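Local coordinates for agmatinase (Burkholderia thailandensis, PDB 4DZ4), which probably hydrolyses agmatine to putrescine and urea, as expected of a manganese-dependent agmatinase of the arginase family, at residues Pro144-His149 with Leu157-Phe162; Lys185-Gly190 with Asp208-Asn213. All coordinates share one frame; numbering follows the deposited sequence.

Overall arrangement
Interactions 1 and 2 follow one another along the chain: strand 158-162 from the first is succeeded by helix 182-188, which carries part of the second. Their centres are 12 Å apart and their nearest atoms about 4 Å, without touching. Interaction 1 is buried and packs a helix against the parallel sheet; interaction 2 is partly buried and joins a helix end to a loop. Both approach the two-manganese site, bound by His139, Asp163, His165, Asp167, Asp246 and Asp248, without supplying a ligand. The side chain of Leu159 in interaction 1 is about 9 Å from a manganese ion, and that of Ile212 in interaction 2 about 12 Å.

Interaction 1 of 2, residues Pro144-His149 with Leu157-Phe162; sequences PLLIAH and LSLIHF
The imidazole of His149, a residue that touches Leu157, has the carbonyl of Leu145 at its edge, almost in the ring plane, while Tyr242 packs with it edge-to-face. His149 ND1 donates to Leu145 O at 2.8 Å with an N-H...O angle of 157°, reaching that oxygen from above the carbonyl plane. The backbone N of His149 also bonds to Leu145 O, at 2.9 Å, so one helix carbonyl takes two bonds from one residue and the ring is held against its own helix. The CB of His149 faces the other segment while the ring leads away, and it is CB that meets Leu157 CD1, at 4.1 Å.

Everything else across the contact is leucine on leucine. Leu146 CD2 is the shared methyl, lying 4.2 Å from Leu157 CD1 and the same 4.2 Å from Leu159 CD1. Leu146 and Leu159 cross at about a right angle, their branches meeting methyl to methyl. In Leu159 the first torsion (chi1 -168°) turns CG opposite the backbone N, bringing CD1 closer to the helix than the direction of its CB would suggest. Leu157, by contrast, points at the helix from the start, and its CD1 reaches both Leu146 and His149. No hydrogen bond joins the segments; this is buried apolar packing.

Helix 142-153 here covers the sheet as the connection between strands 131-136 and 158-162, a beta-alpha-beta crossover that spans two intervening parallel strands. Those strands join the packing: Leu146 and Leu159 touch Tyr242 and Thr244 of strand 240-246, respectively, while His149 and Leu157 both reach Ile284 of strand 282-289. On the helix's flank, Pro144 and Ala148 rest on helix 114-126.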
loop_
_atom_site.group_PDB
_atom_site.type_symbol
_atom_site.label_atom_id
_atom_site.label_comp_id
_atom_site.label_asym_id
_atom_site.label_seq_id
_atom_site.Cartn_x
_atom_site.Cartn_y
_atom_site.Cartn_z
ATOM N N PRO B 144 -30.964 -10.865 9.740
ATOM C CA PRO B 144 -31.448 -10.966 11.125
ATOM C C PRO B 144 -31.845 -9.620 11.743
ATOM O O PRO B 144 -32.739 -9.565 12.600
ATOM C CB PRO B 144 -30.247 -11.572 11.896
ATOM C CG PRO B 144 -29.077 -11.500 10.929
ATOM C CD PRO B 144 -29.692 -11.580 9.555
ATOM N N LEU B 145 -31.238 -8.525 11.271
ATOM C CA LEU B 145 -31.643 -7.206 11.755
ATOM C C LEU B 145 -33.085 -6.926 11.351
ATOM O O LEU B 145 -33.866 -6.425 12.172
ATOM C CB LEU B 145 -30.704 -6.104 11.229
ATOM C CG LEU B 145 -29.270 -6.110 11.809
ATOM C CD1 LEU B 145 -28.436 -5.012 11.149
ATOM C CD2 LEU B 145 -29.251 -5.940 13.340
ATOM N N LEU B 146 -33.450 -7.268 10.119
ATOM C CA LEU B 146 -34.825 -7.096 9.660
ATOM C C LEU B 146 -35.807 -7.980 10.445
ATOM O O LEU B 146 -36.925 -7.574 10.732
ATOM C CB LEU B 146 -34.945 -7.381 8.162
ATOM C CG LEU B 146 -34.369 -6.303 7.244
ATOM C CD1 LEU B 146 -34.312 -6.867 5.833
ATOM C CD2 LEU B 146 -35.175 -4.987 7.298
ATOM N N ILE B 147 -35.395 -9.199 10.768
ATOM C CA ILE B 147 -36.243 -10.089 11.583
ATOM C C ILE B 147 -36.619 -9.384 12.882
ATOM O O ILE B 147 -37.799 -9.318 13.246
ATOM C CB ILE B 147 -35.546 -11.446 11.869
ATOM C CG1 ILE B 147 -35.463 -12.256 10.566
ATOM C CG2 ILE B 147 -36.266 -12.234 12.972
ATOM C CD1 ILE B 147 -34.553 -13.463 10.647
ATOM N N ALA B 148 -35.613 -8.838 13.569
ATOM C CA ALA B 148 -35.832 -8.215 14.865
ATOM C C ALA B 148 -36.651 -6.929 14.697
ATOM O O ALA B 148 -37.544 -6.641 15.506
ATOM C CB ALA B 148 -34.485 -7.922 15.521
ATOM N N HIS B 149 -36.378 -6.179 13.629
ATOM C CA HIS B 149 -37.162 -4.961 13.343
ATOM C C HIS B 149 -38.623 -5.218 13.038
ATOM O O HIS B 149 -39.485 -4.476 13.488
ATOM C CB HIS B 149 -36.498 -4.121 12.257
ATOM C CG HIS B 149 -35.364 -3.261 12.779
ATOM N ND1 HIS B 149 -34.143 -3.764 13.053
ATOM C CD2 HIS B 149 -35.314 -1.902 13.103
ATOM C CE1 HIS B 149 -33.346 -2.771 13.521
ATOM N NE2 HIS B 149 -34.070 -1.635 13.559
ATOM N N LEU B 157 -42.025 -4.521 5.982
ATOM C CA LEU B 157 -41.348 -3.228 6.022
ATOM C C LEU B 157 -40.984 -2.774 4.618
ATOM O O LEU B 157 -40.851 -3.599 3.720
ATOM C CB LEU B 157 -40.058 -3.335 6.850
ATOM C CG LEU B 157 -40.277 -3.782 8.297
ATOM C CD1 LEU B 157 -38.952 -4.158 8.950
ATOM C CD2 LEU B 157 -40.991 -2.689 9.074
ATOM N N SER B 158 -40.821 -1.468 4.440
ATOM C CA SER B 158 -40.232 -0.942 3.213
ATOM C C SER B 158 -38.722 -0.983 3.339
ATOM O O SER B 158 -38.160 -0.543 4.363
ATOM C CB SER B 158 -40.693 0.494 2.978
ATOM O OG SER B 158 -41.989 0.486 2.432
ATOM N N LEU B 159 -38.057 -1.536 2.324
ATOM C CA LEU B 159 -36.593 -1.521 2.313
ATOM C C LEU B 159 -36.087 -0.462 1.341
ATOM O O LEU B 159 -36.551 -0.375 0.189
ATOM C CB LEU B 159 -36.026 -2.886 1.936
ATOM C CG LEU B 159 -34.514 -3.054 2.163
ATOM C CD1 LEU B 159 -34.196 -3.135 3.658
ATOM C CD2 LEU B 159 -34.028 -4.312 1.441
ATOM N N ILE B 160 -35.160 0.350 1.819
ATOM C CA ILE B 160 -34.447 1.296 0.940
ATOM C C ILE B 160 -33.007 0.788 0.915
ATOM O O ILE B 160 -32.297 0.853 1.902
ATOM C CB ILE B 160 -34.499 2.752 1.448
ATOM C CG1 ILE B 160 -35.956 3.245 1.563
ATOM C CG2 ILE B 160 -33.686 3.638 0.486
ATOM C CD1 ILE B 160 -36.076 4.610 2.232
ATOM N N HIS B 161 -32.583 0.298 -0.241
ATOM C CA HIS B 161 -31.367 -0.537 -0.336
ATOM C C HIS B 161 -30.408 0.035 -1.355
ATOM O O HIS B 161 -30.738 0.095 -2.536
ATOM C CB HIS B 161 -31.854 -1.937 -0.688
ATOM C CG HIS B 161 -30.773 -2.948 -1.000
ATOM N ND1 HIS B 161 -31.050 -4.084 -1.694
ATOM C CD2 HIS B 161 -29.430 -3.011 -0.665
ATOM C CE1 HIS B 161 -29.931 -4.823 -1.818
ATOM N NE2 HIS B 161 -28.940 -4.179 -1.196
ATOM N N PHE B 162 -29.265 0.539 -0.886
ATOM C CA PHE B 162 -28.248 1.103 -1.780
ATOM C C PHE B 162 -27.188 0.015 -1.991
ATOM O O PHE B 162 -26.632 -0.488 -1.006
ATOM C CB PHE B 162 -27.593 2.328 -1.142
ATOM C CG PHE B 162 -28.490 3.522 -1.028
ATOM C CD1 PHE B 162 -28.421 4.563 -1.962
ATOM C CD2 PHE B 162 -29.385 3.633 0.039
ATOM C CE1 PHE B 162 -29.249 5.686 -1.871
ATOM C CE2 PHE B 162 -30.199 4.771 0.162
ATOM C CZ PHE B 162 -30.131 5.792 -0.785
#

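Interaction 2 of 2, residues Lys185-Gly190 with Asp208-Asn213; sequences KAVKDG and DYLGIN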
loop_
_atom_site.group_PDB
_atom_site.type_symbol
_atom_site.label_atom_id
_atom_site.label_comp_id
_atom_site.label_asym_id
_atom_site.label_seq_id
_atom_site.Cartn_x
_atom_site.Cartn_y
_atom_site.Cartn_z
ATOM N N LYS B 185 -34.507 -14.347 0.995
ATOM C CA LYS B 185 -35.142 -14.938 2.182
ATOM C C LYS B 185 -36.071 -13.930 2.855
ATOM O O LYS B 185 -37.174 -14.289 3.257
ATOM C CB LYS B 185 -34.066 -15.455 3.151
ATOM C CG LYS B 185 -33.165 -16.502 2.479
ATOM C CD LYS B 185 -32.040 -16.931 3.418
ATOM C CE LYS B 185 -31.050 -17.841 2.691
ATOM N NZ LYS B 185 -29.944 -18.178 3.653
ATOM N N ALA B 186 -35.639 -12.674 2.959
ATOM C CA ALA B 186 -36.450 -11.605 3.567
ATOM C C ALA B 186 -37.786 -11.428 2.813
ATOM O O ALA B 186 -38.827 -11.282 3.432
ATOM C CB ALA B 186 -35.684 -10.288 3.610
ATOM N N VAL B 187 -37.753 -11.481 1.479
ATOM C CA VAL B 187 -38.996 -11.413 0.701
ATOM C C VAL B 187 -39.879 -12.648 0.907
ATOM O O VAL B 187 -41.090 -12.537 1.143
ATOM C CB VAL B 187 -38.759 -11.188 -0.809
ATOM C CG1 VAL B 187 -40.067 -11.403 -1.588
ATOM C CG2 VAL B 187 -38.208 -9.789 -1.034
ATOM N N LYS B 188 -39.270 -13.827 0.850
ATOM C CA LYS B 188 -40.028 -15.054 1.080
ATOM C C LYS B 188 -40.631 -15.115 2.511
ATOM O O LYS B 188 -41.724 -15.657 2.699
ATOM C CB LYS B 188 -39.161 -16.280 0.774
ATOM C CG LYS B 188 -38.716 -16.351 -0.695
ATOM C CD LYS B 188 -39.868 -16.486 -1.691
ATOM C CE LYS B 188 -39.507 -15.761 -2.983
ATOM N NZ LYS B 188 -40.595 -15.756 -4.004
ATOM N N ASP B 189 -39.941 -14.556 3.499
ATOM C CA ASP B 189 -40.461 -14.508 4.880
ATOM C C ASP B 189 -41.547 -13.439 5.055
ATOM O O ASP B 189 -42.166 -13.382 6.115
ATOM C CB ASP B 189 -39.359 -14.224 5.916
ATOM C CG ASP B 189 -38.324 -15.339 6.032
ATOM O OD1 ASP B 189 -38.493 -16.436 5.436
ATOM O OD2 ASP B 189 -37.339 -15.095 6.765
ATOM N N GLY B 190 -41.775 -12.610 4.036
ATOM C CA GLY B 190 -42.709 -11.475 4.152
ATOM C C GLY B 190 -42.215 -10.338 5.048
ATOM O O GLY B 190 -43.032 -9.531 5.529
ATOM N N ASP B 208 -34.654 -12.671 -11.629
ATOM C CA ASP B 208 -35.901 -12.418 -10.901
ATOM C C ASP B 208 -35.646 -11.478 -9.715
ATOM O O ASP B 208 -35.209 -11.911 -8.655
ATOM C CB ASP B 208 -36.528 -13.756 -10.474
ATOM C CG ASP B 208 -37.889 -13.600 -9.836
ATOM O OD1 ASP B 208 -38.375 -12.468 -9.684
ATOM O OD2 ASP B 208 -38.472 -14.644 -9.479
ATOM N N TYR B 209 -35.932 -10.197 -9.911
ATOM C CA TYR B 209 -35.701 -9.177 -8.891
ATOM C C TYR B 209 -36.868 -9.135 -7.894
ATOM O O TYR B 209 -36.920 -8.234 -7.027
ATOM C CB TYR B 209 -35.513 -7.784 -9.531
ATOM C CG TYR B 209 -34.193 -7.579 -10.259
ATOM C CD1 TYR B 209 -33.006 -7.329 -9.553
ATOM C CD2 TYR B 209 -34.135 -7.626 -11.655
ATOM C CE1 TYR B 209 -31.794 -7.127 -10.227
ATOM C CE2 TYR B 209 -32.946 -7.421 -12.335
ATOM C CZ TYR B 209 -31.773 -7.180 -11.623
ATOM O OH TYR B 209 -30.598 -6.988 -12.348
ATOM N N LEU B 210 -37.796 -10.083 -8.044
ATOM C CA LEU B 210 -38.896 -10.304 -7.066
ATOM C C LEU B 210 -39.890 -9.127 -6.967
ATOM O O LEU B 210 -40.581 -8.954 -5.961
ATOM C CB LEU B 210 -38.334 -10.648 -5.674
ATOM C CG LEU B 210 -37.333 -11.813 -5.541
ATOM C CD1 LEU B 210 -36.801 -11.890 -4.110
ATOM C CD2 LEU B 210 -37.928 -13.137 -6.002
ATOM N N GLY B 211 -39.956 -8.316 -8.016
ATOM C CA GLY B 211 -40.897 -7.193 -8.052
ATOM C C GLY B 211 -40.439 -5.963 -7.271
ATOM O O GLY B 211 -41.209 -5.024 -7.116
ATOM N N ILE B 212 -39.220 -5.978 -6.730
ATOM C CA ILE B 212 -38.663 -4.807 -6.031
ATOM C C ILE B 212 -38.355 -3.722 -7.085
ATOM O O ILE B 212 -37.857 -4.045 -8.163
ATOM C CB ILE B 212 -37.386 -5.149 -5.215
ATOM C CG1 ILE B 212 -37.683 -6.271 -4.190
ATOM C CG2 ILE B 212 -36.876 -3.908 -4.480
ATOM C CD1 ILE B 212 -36.481 -6.798 -3.421
ATOM N N ASN B 213 -38.677 -2.462 -6.784
ATOM C CA ASN B 213 -38.340 -1.349 -7.692
ATOM C C ASN B 213 -36.828 -1.168 -7.767
ATOM O O ASN B 213 -36.166 -1.119 -6.734
ATOM C CB ASN B 213 -38.982 -0.070 -7.211
ATOM C CG ASN B 213 -40.480 -0.202 -7.122
ATOM O OD1 ASN B 213 -41.159 -0.230 -8.142
ATOM N ND2 ASN B 213 -41.005 -0.316 -5.908
#
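A Schellman motif at the end of helix 182-188 is set close to a type I' beta turn running from Tyr209 to Ile212, and Val187 of the helix meets Leu210 of the turn. Leu210 CD1 is the chief point of touch. It lies 3.9 Å from Val187 CB and 4.0 Å from Val187 CG2, with CG1 of the same valine slightly farther, so a single leucine methyl sits against the whole branch point. The two side chains meet at a slant. With CG1 opposite its backbone N (chi1 169°), Val187 can also offer CG2 to Ile212 CD1, at 4.2 Å; these side chains run past each other in opposite directions.

The long chain of Lys188 bends round until NZ comes 4.2 Å from Leu210 CD2. The same NZ stands 6.0 Å from Asp208 OD2, too far for a salt bridge, although the opposite charges would probably attract weakly.

The turn is braced from within. Leu210 and Gly211 occupy its two central positions with positive phi, and Ile212 N closes it on Tyr209 O at 3.2 Å. Just ahead, Asp208 OD1 accepts from Leu210 N at 3.0 Å, the N-H coming from above the carboxylate plane, which makes an Asx turn and ties down the residue that faces Val187. From neighbouring loops Ile192 touches Val187 and Thr168 touches Leu210, and Tyr209 packs on Tyr86 of a second subunit.

Gly190 leaves helical geometry with a positive phi of 70°, and its N bonds back to Val187 O, as in a Schellman motif. The contact thus joins two successive connections of the parallel alpha/beta sheet of the arginase fold: helix 182-188, between strands 158-162 and 198-202, and the loop leading to strand 213-216, outermost on this side of the sheet within the chain.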